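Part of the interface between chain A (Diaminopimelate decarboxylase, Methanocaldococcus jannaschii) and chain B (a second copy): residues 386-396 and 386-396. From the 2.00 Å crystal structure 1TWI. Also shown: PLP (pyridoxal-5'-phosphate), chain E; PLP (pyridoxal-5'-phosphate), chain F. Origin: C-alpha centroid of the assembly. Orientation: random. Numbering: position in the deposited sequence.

Chain A, residues 386-396: AYGISMANNYN
Chain B (386-396) AYGISMANNYN

The two copies of residues 386-396 run antiparallel about a near-twofold axis between N393(A) and N393(B), whose CA atoms lie 4.9 Å apart; M391(A) CA lies 5.1 Å from Y395(B) CA, and Y395(A) CA 5.1 Å from M391(B) CA. Along chain B, Y387(B) (phi/psi 53/35, chi1 m) donates from OH to O2P of PLP (chain F) at 2.6 Å, while its CE1 lies 3.5 Å from Y395(A) OH: one side chain serves both cofactor and partner. G388(B) (-110/-87) begins a tight 3-10 turn over 389-391, closed by M391(B) N to G388(B) O, 3.0 Å, and A392(B) N to I389(B) O, 3.0 Å. S390(B) O lies 3.4 Å from Y395(A) CA, a CA-H...O contact. M391(B), flexible and polarizable, adopts m, t, p, laying CG 4.0 Å and SD 4.3 Å from the centroid of the Y395(A) ring, over its face. The small methyl of A392(B) points away, so its backbone O makes the contact, 3.5 Å from N393(A) CB. Extended N393(B) (-153/-175, chi1 p) points its CB toward chain A, 3.8 Å from N393(A) CB. No direct hydrogen bond joins the stretches; water accepts from N394(B) N (2.7 Å) and donates to A392(A) O (2.6 Å). Y395(B) (-49/138, chi1 t) offers its broad ring to M391(A) CG, 3.9 Å from the ring centroid.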

ATOM      1  N   ALA A 386      -2.288  14.320  -1.353  1.00 10.62           N
ATOM      2  CA  ALA A 386      -3.418  13.398  -1.580  1.00 10.19           C
ATOM      3  C   ALA A 386      -2.892  11.994  -1.892  1.00  9.59           C
ATOM      4  O   ALA A 386      -1.974  11.858  -2.680  1.00 10.52           O
ATOM      5  CB  ALA A 386      -4.284  13.906  -2.785  1.00  8.27           C
ATOM      6  N   TYR A 387      -3.473  10.973  -1.278  1.00  9.47           N
ATOM      7  CA  TYR A 387      -3.085   9.568  -1.462  1.00 11.44           C
ATOM      8  C   TYR A 387      -1.616   9.469  -1.162  1.00 12.54           C
ATOM      9  O   TYR A 387      -0.873   8.806  -1.865  1.00 12.57           O
ATOM     10  CB  TYR A 387      -3.376   9.126  -2.887  1.00 11.98           C
ATOM     11  CG  TYR A 387      -4.829   9.457  -3.239  1.00 11.58           C
ATOM     12  CD1 TYR A 387      -5.874   8.763  -2.655  1.00 11.22           C
ATOM     13  CD2 TYR A 387      -5.131  10.526  -4.068  1.00 11.79           C
ATOM     14  CE1 TYR A 387      -7.233   9.136  -2.892  1.00  9.68           C
ATOM     15  CE2 TYR A 387      -6.448  10.925  -4.330  1.00 11.70           C
ATOM     16  CZ  TYR A 387      -7.506  10.227  -3.737  1.00 12.06           C
ATOM     17  OH  TYR A 387      -8.804  10.620  -3.991  1.00 12.86           O
ATOM     18  N   GLY A 388      -1.217  10.215  -0.145  1.00 10.96           N
ATOM     19  CA  GLY A 388       0.155  10.168   0.320  1.00 11.25           C
ATOM     20  C   GLY A 388       0.117   9.531   1.694  1.00 11.35           C
ATOM     21  O   GLY A 388       0.238   8.301   1.836  1.00 11.06           O
ATOM     22  N   ILE A 389      -0.072  10.334   2.739  1.00 10.69           N
ATOM     23  CA  ILE A 389      -0.132   9.731   4.068  1.00 10.29           C
ATOM     24  C   ILE A 389      -1.364   8.807   4.106  1.00 10.75           C
ATOM     25  O   ILE A 389      -1.356   7.800   4.811  1.00 12.04           O
ATOM     26  CB  ILE A 389      -0.192  10.831   5.177  1.00  9.77           C
ATOM     27  CG1 ILE A 389       0.071  10.211   6.574  1.00  7.58           C
ATOM     28  CG2 ILE A 389      -1.597  11.514   5.205  1.00  9.61           C
ATOM     29  CD1 ILE A 389       1.574   9.781   6.799  1.00  9.98           C
ATOM     30  N   SER A 390      -2.411   9.099   3.342  1.00 10.55           N
ATOM     31  CA  SER A 390      -3.611   8.236   3.448  1.00 11.59           C
ATOM     32  C   SER A 390      -3.364   6.789   2.991  1.00 12.93           C
ATOM     33  O   SER A 390      -4.127   5.907   3.358  1.00 12.67           O
ATOM     34  CB  SER A 390      -4.810   8.825   2.689  1.00 11.77           C
ATOM     35  OG  SER A 390      -4.623   8.769   1.274  1.00 13.24           O
ATOM     36  N   MET A 391      -2.303   6.535   2.221  1.00 12.92           N
ATOM     37  CA  MET A 391      -2.021   5.146   1.817  1.00 14.39           C
ATOM     38  C   MET A 391      -0.706   4.689   2.436  1.00 15.10           C
ATOM     39  O   MET A 391      -0.219   3.608   2.099  1.00 18.04           O
ATOM     40  CB  MET A 391      -1.942   5.019   0.273  1.00 14.33           C
ATOM     41  CG  MET A 391      -3.248   5.460  -0.445  1.00 17.77           C
ATOM     42  SD  MET A 391      -3.361   5.147  -2.247  1.00 23.07           S
ATOM     43  CE  MET A 391      -3.572   3.428  -2.286  1.00 20.97           C
ATOM     44  N   ALA A 392      -0.115   5.480   3.329  1.00 13.04           N
ATOM     45  CA  ALA A 392       1.186   5.089   3.920  1.00 13.15           C
ATOM     46  C   ALA A 392       1.046   3.784   4.717  1.00 15.89           C
ATOM     47  O   ALA A 392      -0.054   3.469   5.201  1.00 15.09           O
ATOM     48  CB  ALA A 392       1.696   6.218   4.852  1.00 10.04           C
ATOM     49  N   ASN A 393       2.126   3.022   4.887  1.00 14.57           N
ATOM     50  CA  ASN A 393       1.978   1.794   5.644  1.00 14.51           C
ATOM     51  C   ASN A 393       3.298   1.499   6.350  1.00 14.49           C
ATOM     52  O   ASN A 393       4.176   2.328   6.313  1.00 13.19           O
ATOM     53  CB  ASN A 393       1.632   0.689   4.681  1.00 16.16           C
ATOM     54  CG  ASN A 393       2.588   0.656   3.510  1.00 18.80           C
ATOM     55  OD1 ASN A 393       2.221   0.990   2.358  1.00 24.38           O
ATOM     56  ND2 ASN A 393       3.805   0.286   3.772  1.00 12.24           N
ATOM     57  N   ASN A 394       3.438   0.328   6.964  1.00 11.62           N
ATOM     58  CA  ASN A 394       4.642  -0.021   7.702  1.00 12.97           C
ATOM     59  C   ASN A 394       5.485  -1.061   6.982  1.00 13.17           C
ATOM     60  O   ASN A 394       6.314  -1.758   7.608  1.00 13.91           O
ATOM     61  CB  ASN A 394       4.270  -0.579   9.088  1.00 14.98           C
ATOM     62  CG  ASN A 394       3.692   0.488  10.013  1.00 17.84           C
ATOM     63  OD1 ASN A 394       4.226   1.614  10.119  1.00 16.69           O
ATOM     64  ND2 ASN A 394       2.644   0.142  10.710  1.00 20.12           N
ATOM     65  N   TYR A 395       5.302  -1.177   5.676  1.00 11.70           N
ATOM     66  CA  TYR A 395       6.078  -2.168   4.928  1.00 14.09           C
ATOM     67  C   TYR A 395       7.578  -2.065   5.188  1.00 13.12           C
ATOM     68  O   TYR A 395       8.131  -0.953   5.225  1.00 14.01           O
ATOM     69  CB  TYR A 395       5.758  -2.049   3.432  1.00 13.31           C
ATOM     70  CG  TYR A 395       6.372  -3.129   2.585  1.00 12.81           C
ATOM     71  CD1 TYR A 395       6.288  -4.472   2.957  1.00 13.95           C
ATOM     72  CD2 TYR A 395       6.968  -2.802   1.351  1.00 14.17           C
ATOM     73  CE1 TYR A 395       6.782  -5.495   2.104  1.00 13.15           C
ATOM     74  CE2 TYR A 395       7.463  -3.779   0.503  1.00 14.43           C
ATOM     75  CZ  TYR A 395       7.364  -5.142   0.895  1.00 15.93           C
ATOM     76  OH  TYR A 395       7.884  -6.118   0.072  1.00 14.42           O
ATOM     77  N   ASN A 396       8.217  -3.222   5.379  1.00 12.52           N
ATOM     78  CA  ASN A 396       9.658  -3.337   5.716  1.00 12.61           C
ATOM     79  C   ASN A 396       9.865  -2.876   7.171  1.00 12.59           C
ATOM     80  O   ASN A 396      10.968  -2.529   7.546  1.00 13.00           O
ATOM     81  CB  ASN A 396      10.572  -2.505   4.772  1.00 12.54           C
ATOM     82  CG  ASN A 396      10.793  -3.185   3.424  1.00 13.05           C
ATOM     83  OD1 ASN A 396       9.926  -3.910   2.911  1.00 16.44           O
ATOM     84  ND2 ASN A 396      11.938  -2.957   2.857  1.00 12.95           N
TER
ATOM     85  N   ALA B 386       2.113 -14.026   3.430  1.00 12.13           N
ATOM     86  CA  ALA B 386       3.287 -13.241   3.054  1.00 12.38           C
ATOM     87  C   ALA B 386       2.826 -12.008   2.301  1.00 12.02           C
ATOM     88  O   ALA B 386       1.945 -12.095   1.443  1.00 13.01           O
ATOM     89  CB  ALA B 386       4.248 -14.092   2.158  1.00 11.29           C
ATOM     90  N   TYR B 387       3.430 -10.867   2.607  1.00 12.18           N
ATOM     91  CA  TYR B 387       3.043  -9.596   1.952  1.00 12.61           C
ATOM     92  C   TYR B 387       1.532  -9.358   2.078  1.00 11.86           C
ATOM     93  O   TYR B 387       0.867  -8.853   1.145  1.00 13.21           O
ATOM     94  CB  TYR B 387       3.525  -9.618   0.464  1.00 11.73           C
ATOM     95  CG  TYR B 387       5.025  -9.989   0.365  1.00 15.69           C
ATOM     96  CD1 TYR B 387       6.030  -9.106   0.840  1.00 14.79           C
ATOM     97  CD2 TYR B 387       5.422 -11.263  -0.076  1.00 15.67           C
ATOM     98  CE1 TYR B 387       7.389  -9.489   0.881  1.00 15.48           C
ATOM     99  CE2 TYR B 387       6.764 -11.668  -0.045  1.00 16.43           C
ATOM    100  CZ  TYR B 387       7.739 -10.765   0.439  1.00 16.30           C
ATOM    101  OH  TYR B 387       9.037 -11.159   0.450  1.00 17.45           O
ATOM    102  N   GLY B 388       0.978  -9.779   3.214  1.00 11.18           N
ATOM    103  CA  GLY B 388      -0.439  -9.596   3.512  1.00 10.69           C
ATOM    104  C   GLY B 388      -0.512  -8.537   4.630  1.00 13.36           C
ATOM    105  O   GLY B 388      -0.602  -7.309   4.352  1.00 11.49           O
ATOM    106  N   ILE B 389      -0.419  -8.958   5.897  1.00 12.42           N
ATOM    107  CA  ILE B 389      -0.462  -7.973   6.979  1.00 11.85           C
ATOM    108  C   ILE B 389       0.732  -7.042   6.850  1.00 14.43           C
ATOM    109  O   ILE B 389       0.624  -5.850   7.227  1.00 12.94           O
ATOM    110  CB  ILE B 389      -0.452  -8.619   8.443  1.00 14.07           C
ATOM    111  CG1 ILE B 389      -0.843  -7.560   9.536  1.00 10.10           C
ATOM    112  CG2 ILE B 389       0.963  -9.176   8.812  1.00 10.65           C
ATOM    113  CD1 ILE B 389      -2.301  -7.051   9.403  1.00 14.16           C
ATOM    114  N   SER B 390       1.859  -7.536   6.317  1.00 12.74           N
ATOM    115  CA  SER B 390       3.027  -6.659   6.243  1.00 14.75           C
ATOM    116  C   SER B 390       2.841  -5.465   5.303  1.00 14.87           C
ATOM    117  O   SER B 390       3.591  -4.502   5.392  1.00 14.21           O
ATOM    118  CB  SER B 390       4.336  -7.405   5.872  1.00 12.93           C
ATOM    119  OG  SER B 390       4.295  -7.814   4.512  1.00 13.33           O
ATOM    120  N   MET B 391       1.840  -5.502   4.433  1.00 15.10           N
ATOM    121  CA  MET B 391       1.621  -4.356   3.573  1.00 16.07           C
ATOM    122  C   MET B 391       0.224  -3.757   3.895  1.00 15.55           C
ATOM    123  O   MET B 391      -0.255  -2.860   3.187  1.00 17.79           O
ATOM    124  CB  MET B 391       1.689  -4.775   2.093  1.00 19.02           C
ATOM    125  CG  MET B 391       3.057  -5.291   1.678  1.00 21.14           C
ATOM    126  SD  MET B 391       3.205  -5.539  -0.125  1.00 24.35           S
ATOM    127  CE  MET B 391       3.365  -3.798  -0.560  1.00 23.15           C
ATOM    128  N   ALA B 392      -0.425  -4.215   4.956  1.00 13.18           N
ATOM    129  CA  ALA B 392      -1.718  -3.645   5.280  1.00 12.53           C
ATOM    130  C   ALA B 392      -1.606  -2.147   5.669  1.00 14.26           C
ATOM    131  O   ALA B 392      -0.558  -1.665   6.131  1.00 12.16           O
ATOM    132  CB  ALA B 392      -2.400  -4.454   6.442  1.00 13.82           C
ATOM    133  N   ASN B 393      -2.694  -1.389   5.531  1.00 13.82           N
ATOM    134  CA  ASN B 393      -2.598   0.047   5.804  1.00 13.42           C
ATOM    135  C   ASN B 393      -3.977   0.528   6.235  1.00 12.96           C
ATOM    136  O   ASN B 393      -4.898  -0.286   6.352  1.00  9.91           O
ATOM    137  CB  ASN B 393      -2.182   0.795   4.525  1.00 15.51           C
ATOM    138  CG  ASN B 393      -3.046   0.392   3.330  1.00 18.20           C
ATOM    139  OD1 ASN B 393      -2.608  -0.387   2.434  1.00 23.96           O
ATOM    140  ND2 ASN B 393      -4.278   0.830   3.340  1.00 13.18           N
ATOM    141  N   ASN B 394      -4.134   1.830   6.433  1.00  9.01           N
ATOM    142  CA  ASN B 394      -5.435   2.361   6.860  1.00 12.13           C
ATOM    143  C   ASN B 394      -6.215   3.108   5.768  1.00 11.58           C
ATOM    144  O   ASN B 394      -7.073   3.914   6.096  1.00 11.67           O
ATOM    145  CB  ASN B 394      -5.254   3.315   8.049  1.00 12.42           C
ATOM    146  CG  ASN B 394      -4.728   2.598   9.282  1.00 16.00           C
ATOM    147  OD1 ASN B 394      -5.303   1.580   9.751  1.00 14.75           O
ATOM    148  ND2 ASN B 394      -3.628   3.095   9.800  1.00 17.22           N
ATOM    149  N   TYR B 395      -5.885   2.878   4.499  1.00 11.61           N
ATOM    150  CA  TYR B 395      -6.600   3.571   3.412  1.00 11.76           C
ATOM    151  C   TYR B 395      -8.132   3.460   3.591  1.00 12.34           C
ATOM    152  O   TYR B 395      -8.661   2.396   3.987  1.00 12.59           O
ATOM    153  CB  TYR B 395      -6.134   2.985   2.094  1.00 10.36           C
ATOM    154  CG  TYR B 395      -6.616   3.722   0.891  1.00 10.27           C
ATOM    155  CD1 TYR B 395      -6.488   5.096   0.785  1.00  9.26           C
ATOM    156  CD2 TYR B 395      -7.137   3.014  -0.195  1.00 10.23           C
ATOM    157  CE1 TYR B 395      -6.862   5.760  -0.400  1.00 10.60           C
ATOM    158  CE2 TYR B 395      -7.507   3.664  -1.361  1.00 12.61           C
ATOM    159  CZ  TYR B 395      -7.361   5.043  -1.440  1.00 11.67           C
ATOM    160  OH  TYR B 395      -7.756   5.667  -2.580  1.00 13.87           O
ATOM    161  N   ASN B 396      -8.802   4.582   3.343  1.00 12.47           N
ATOM    162  CA  ASN B 396     -10.264   4.788   3.520  1.00 11.87           C
ATOM    163  C   ASN B 396     -10.590   4.816   5.026  1.00 11.87           C
ATOM    164  O   ASN B 396     -11.727   4.551   5.414  1.00 11.17           O
ATOM    165  CB  ASN B 396     -11.100   3.696   2.834  1.00 11.33           C
ATOM    166  CG  ASN B 396     -11.224   3.891   1.324  1.00 12.65           C
ATOM    167  OD1 ASN B 396     -12.194   3.418   0.723  1.00 14.98           O
ATOM    168  ND2 ASN B 396     -10.256   4.555   0.705  1.00 10.22           N
TER
HETATM  169  N1  PLP E1501     -15.967  10.667  -4.869  1.00 11.88           N
HETATM  170  C2  PLP E1501     -15.844   9.290  -4.933  1.00 13.84           C
HETATM  171  C2A PLP E1501     -17.162   8.478  -4.913  1.00  9.82           C
HETATM  172  C3  PLP E1501     -14.558   8.758  -4.979  1.00 13.40           C
HETATM  173  O3  PLP E1501     -14.474   7.404  -5.039  1.00 14.70           O
HETATM  174  C4  PLP E1501     -13.420   9.519  -5.007  1.00 12.19           C
HETATM  175  C4A PLP E1501     -12.023   8.813  -5.063  1.00 15.34           C
HETATM  176  O4A PLP E1501     -12.011   7.647  -4.823  1.00 31.71           O
HETATM  177  C5  PLP E1501     -13.535  10.926  -4.946  1.00 11.70           C
HETATM  178  C6  PLP E1501     -14.817  11.450  -4.892  1.00 10.63           C
HETATM  179  C5A PLP E1501     -12.394  11.934  -4.970  1.00 11.40           C
HETATM  180  O4P PLP E1501     -11.580  11.808  -6.165  1.00 14.22           O
HETATM  181  P   PLP E1501     -10.412  12.831  -6.481  1.00 12.13           P
HETATM  182  O1P PLP E1501      -9.848  12.325  -7.745  1.00 12.88           O
HETATM  183  O2P PLP E1501      -9.446  12.702  -5.338  1.00 12.61           O
HETATM  184  O3P PLP E1501     -10.991  14.167  -6.611  1.00 13.65           O
HETATM  185  N1  PLP F1502      16.068 -11.445   0.188  1.00 15.31           N
HETATM  186  C2  PLP F1502      16.062 -10.177  -0.300  1.00 16.22           C
HETATM  187  C2A PLP F1502      17.430  -9.518  -0.374  1.00 15.29           C
HETATM  188  C3  PLP F1502      14.844  -9.662  -0.717  1.00 16.75           C
HETATM  189  O3  PLP F1502      14.835  -8.399  -1.195  1.00 19.03           O
HETATM  190  C4  PLP F1502      13.655 -10.355  -0.601  1.00 17.81           C
HETATM  191  C4A PLP F1502      12.315  -9.708  -1.090  1.00 19.15           C
HETATM  192  O4A PLP F1502      12.361  -8.503  -1.464  1.00 30.74           O
HETATM  193  C5  PLP F1502      13.695 -11.699  -0.096  1.00 17.21           C
HETATM  194  C6  PLP F1502      14.917 -12.157   0.303  1.00 15.18           C
HETATM  195  C5A PLP F1502      12.548 -12.626   0.080  1.00 15.75           C
HETATM  196  O4P PLP F1502      11.889 -12.978  -1.146  1.00 19.43           O
HETATM  197  P   PLP F1502      10.736 -14.076  -1.163  1.00 20.84           P
HETATM  198  O1P PLP F1502      10.291 -14.093  -2.611  1.00 17.71           O
HETATM  199  O2P PLP F1502       9.680 -13.566  -0.202  1.00 17.72           O
HETATM  200  O3P PLP F1502      11.315 -15.365  -0.756  1.00 19.47           O
HETATM  201  O   HOH W   1      -5.382   6.331   5.836  1.00 21.01           O
HETATM  202  O   HOH W   2      -2.481   3.969   5.991  1.00 28.40           O
HETATM  203  O   HOH W   3       4.531  -3.984   8.051  1.00 19.66           O
HETATM  204  O   HOH W   4       2.018  -2.012   6.746  1.00 21.47           O